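Local structure of IPT/TIG domain-containing protein BACOVA_02650 (Bacteroides ovatus, 5E7G) at residues E129-Y134 and E182-S187. The protein binds xyloglucan at the bacterial cell surface and probably holds the polysaccharide there before its transport into the periplasm for degradation. Residues are numbered along the deposited sequence; the frame is centred on the assembly and turned at random.
Sequences EVQAVY and ECYTSS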
ATOM      1  N   GLU A 129      -3.702  -5.316  32.732  1.00 48.68           N
ATOM      2  CA  GLU A 129      -4.498  -4.484  33.630  1.00 49.34           C
ATOM      3  C   GLU A 129      -5.462  -3.570  32.869  1.00 47.65           C
ATOM      4  O   GLU A 129      -5.679  -2.420  33.252  1.00 53.09           O
ATOM      5  CB  GLU A 129      -3.563  -3.651  34.520  1.00 49.71           C
ATOM      6  CG  GLU A 129      -2.527  -4.499  35.271  1.00 52.58           C
ATOM      7  CD  GLU A 129      -1.405  -3.682  35.891  1.00 53.61           C
ATOM      8  OE1 GLU A 129      -1.011  -3.984  37.037  1.00 59.75           O
ATOM      9  OE2 GLU A 129      -0.904  -2.752  35.227  1.00 59.41           O
ATOM     10  N   VAL A 130      -6.029  -4.090  31.784  1.00 57.97           N
ATOM     11  CA  VAL A 130      -7.038  -3.365  31.018  1.00 56.39           C
ATOM     12  C   VAL A 130      -8.214  -2.990  31.917  1.00 54.38           C
ATOM     13  O   VAL A 130      -8.879  -3.858  32.480  1.00 59.83           O
ATOM     14  CB  VAL A 130      -7.546  -4.206  29.820  1.00 58.42           C
ATOM     15  CG1 VAL A 130      -8.680  -3.494  29.081  1.00 58.49           C
ATOM     16  CG2 VAL A 130      -6.399  -4.508  28.868  1.00 53.85           C
ATOM     17  N   GLN A 131      -8.457  -1.692  32.050  1.00 58.76           N
ATOM     18  CA  GLN A 131      -9.565  -1.197  32.859  1.00 57.57           C
ATOM     19  C   GLN A 131     -10.818  -0.985  32.007  1.00 65.51           C
ATOM     20  O   GLN A 131     -11.900  -1.469  32.345  1.00 69.56           O
ATOM     21  CB  GLN A 131      -9.164   0.107  33.552  1.00 57.82           C
ATOM     22  CG  GLN A 131      -8.018  -0.059  34.543  1.00 56.53           C
ATOM     23  CD  GLN A 131      -7.486   1.264  35.051  1.00 67.68           C
ATOM     24  OE1 GLN A 131      -7.780   2.323  34.492  1.00 72.55           O
ATOM     25  NE2 GLN A 131      -6.691   1.210  36.115  1.00 68.71           N
ATOM     26  N   ALA A 132     -10.661  -0.267  30.898  1.00 66.25           N
ATOM     27  CA  ALA A 132     -11.775   0.037  30.006  1.00 62.35           C
ATOM     28  C   ALA A 132     -11.336   0.050  28.543  1.00 64.50           C
ATOM     29  O   ALA A 132     -10.150   0.187  28.234  1.00 61.07           O
ATOM     30  CB  ALA A 132     -12.390   1.375  30.381  1.00 60.77           C
ATOM     31  N   VAL A 133     -12.306  -0.107  27.649  1.00 59.47           N
ATOM     32  CA  VAL A 133     -12.078   0.060  26.218  1.00 59.10           C
ATOM     33  C   VAL A 133     -13.211   0.890  25.626  1.00 64.89           C
ATOM     34  O   VAL A 133     -14.382   0.590  25.853  1.00 58.54           O
ATOM     35  CB  VAL A 133     -11.994  -1.285  25.479  1.00 61.61           C
ATOM     36  CG1 VAL A 133     -11.571  -1.063  24.034  1.00 56.43           C
ATOM     37  CG2 VAL A 133     -11.018  -2.221  26.177  1.00 59.83           C
ATOM     38  N   TYR A 134     -12.861   1.932  24.873  1.00 65.24           N
ATOM     39  CA  TYR A 134     -13.868   2.828  24.317  1.00 58.58           C
ATOM     40  C   TYR A 134     -13.492   3.403  22.954  1.00 60.38           C
ATOM     41  O   TYR A 134     -12.314   3.483  22.591  1.00 58.48           O
ATOM     42  CB  TYR A 134     -14.147   3.975  25.300  1.00 65.43           C
ATOM     43  CG  TYR A 134     -13.002   4.944  25.532  1.00 56.07           C
ATOM     44  CD1 TYR A 134     -12.780   6.007  24.668  1.00 55.29           C
ATOM     45  CD2 TYR A 134     -12.170   4.821  26.637  1.00 55.26           C
ATOM     46  CE1 TYR A 134     -11.751   6.902  24.883  1.00 57.34           C
ATOM     47  CE2 TYR A 134     -11.139   5.715  26.860  1.00 60.86           C
ATOM     48  CZ  TYR A 134     -10.934   6.753  25.981  1.00 59.50           C
ATOM     49  OH  TYR A 134      -9.907   7.645  26.200  1.00 59.95           O
ATOM     50  N   GLU A 182      -7.629   1.384  27.714  1.00 59.23           N
ATOM     51  CA  GLU A 182      -7.294   2.063  28.956  1.00 63.82           C
ATOM     52  C   GLU A 182      -6.721   1.075  29.970  1.00 64.68           C
ATOM     53  O   GLU A 182      -7.429   0.181  30.441  1.00 52.42           O
ATOM     54  CB  GLU A 182      -8.538   2.752  29.515  1.00 64.57           C
ATOM     55  CG  GLU A 182      -8.268   3.927  30.421  1.00 64.93           C
ATOM     56  CD  GLU A 182      -9.497   4.796  30.599  1.00 71.83           C
ATOM     57  OE1 GLU A 182      -9.426   6.003  30.281  1.00 80.67           O
ATOM     58  OE2 GLU A 182     -10.538   4.270  31.046  1.00 70.45           O
ATOM     59  N   CYS A 183      -5.439   1.233  30.289  1.00 59.29           N
ATOM     60  CA  CYS A 183      -4.765   0.368  31.257  1.00 58.57           C
ATOM     61  C   CYS A 183      -4.364   1.159  32.496  1.00 55.71           C
ATOM     62  O   CYS A 183      -4.421   2.388  32.503  1.00 62.86           O
ATOM     63  CB  CYS A 183      -3.535  -0.291  30.630  1.00 49.95           C
ATOM     64  SG  CYS A 183      -3.912  -1.447  29.297  1.00 57.77           S
ATOM     65  N   TYR A 184      -3.966   0.439  33.541  1.00 55.22           N
ATOM     66  CA  TYR A 184      -3.519   1.051  34.790  1.00 56.24           C
ATOM     67  C   TYR A 184      -2.338   1.987  34.550  1.00 56.60           C
ATOM     68  O   TYR A 184      -2.331   3.122  35.026  1.00 59.94           O
ATOM     69  CB  TYR A 184      -3.136  -0.039  35.797  1.00 58.31           C
ATOM     70  CG  TYR A 184      -2.758   0.460  37.177  1.00 54.74           C
ATOM     71  CD1 TYR A 184      -1.506   1.013  37.421  1.00 55.76           C
ATOM     72  CD2 TYR A 184      -3.644   0.348  38.241  1.00 57.76           C
ATOM     73  CE1 TYR A 184      -1.153   1.462  38.680  1.00 58.98           C
ATOM     74  CE2 TYR A 184      -3.299   0.789  39.506  1.00 62.24           C
ATOM     75  CZ  TYR A 184      -2.051   1.347  39.719  1.00 61.79           C
ATOM     76  OH  TYR A 184      -1.700   1.790  40.974  1.00 53.07           O
ATOM     77  N   THR A 185      -1.345   1.504  33.809  1.00 57.23           N
ATOM     78  CA  THR A 185      -0.120   2.263  33.568  1.00 52.47           C
ATOM     79  C   THR A 185      -0.388   3.495  32.713  1.00 56.28           C
ATOM     80  O   THR A 185       0.123   4.575  32.998  1.00 56.77           O
ATOM     81  CB  THR A 185       0.954   1.388  32.876  1.00 57.60           C
ATOM     82  OG1 THR A 185       1.311   0.298  33.734  1.00 61.94           O
ATOM     83  CG2 THR A 185       2.213   2.194  32.560  1.00 48.59           C
ATOM     84  N   SER A 186      -1.190   3.316  31.667  1.00 62.20           N
ATOM     85  CA  SER A 186      -1.515   4.387  30.728  1.00 53.07           C
ATOM     86  C   SER A 186      -2.550   3.880  29.716  1.00 54.23           C
ATOM     87  O   SER A 186      -3.111   2.799  29.882  1.00 55.19           O
ATOM     88  CB  SER A 186      -0.259   4.884  30.003  1.00 49.30           C
ATOM     89  OG  SER A 186       0.337   3.839  29.256  1.00 60.37           O
ATOM     90  N   SER A 187      -2.790   4.660  28.669  1.00 48.67           N
ATOM     91  CA  SER A 187      -3.763   4.299  27.644  1.00 49.63           C
ATOM     92  C   SER A 187      -3.120   4.246  26.267  1.00 49.83           C
ATOM     93  O   SER A 187      -2.178   4.985  25.987  1.00 53.99           O
ATOM     94  CB  SER A 187      -4.912   5.297  27.644  1.00 51.21           C
ATOM     95  OG  SER A 187      -5.461   5.404  28.942  1.00 68.10           O
TER
HETATM   96  O   HOH W   1       0.937  -1.187  35.764  1.00 49.18           O
HETATM   97  O   HOH W   2      -1.096  -1.072  33.141  1.00 54.19           O
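Gln-131 and Ala-132 both turn their backbone N-H toward one acceptor, Glu-182 O. The Gln-131 N to Glu-182 O bond is short, 2.7 Å, and meets the carbonyl nearly head-on, whereas Ala-132 N reaches Glu-182 O at 3.3 Å, tilted 17° from the carbonyl plane. In return Ala-132 O accepts from Glu-182 N at 2.8 Å, so both backbone polar atoms of Glu-182 are satisfied by the neighbouring strand. Past the bulge the pairing frays to a weak bond from Tyr-184 N to Glu-129 O, and Cys-183 N donates to Ser-186 O within the hairpin turn.

Beside the small Ala-132 methyl, the extended Glu-182 chain can lie across the strand: OE2 comes within 3.5 Å of Ala-132 CB and forms a salt bridge with Arg-146, while OE1 sits at the edge of the Tyr-134 ring. The hydroxyl of that ring is buried without a polar partner. On the opposite face of the sheet, Val-130 CG2 touches Cys-183 SG at 4.0 Å, both compact and apolar. Gln-131, also extended, brings NE2 to 3.4 Å from Tyr-184 CA, its amide plane 76° from the tyrosine ring. The Glu-129 carboxylate suits the turn as an acceptor for water: one water bridges OE2 and Thr-185 OG1, donating to both; a second, less certain as a donor to OE2, accepts from Thr-185 N. The Thr-185 hydroxyl also bonds Ser-100 O, as Tyr-184 OH does Asp-23, tying the turn toward the N-terminal part of the chain. Two residues facing one define a classic beta bulge, here between antiparallel strands of an IPT/TIG immunoglobulin-like sandwich.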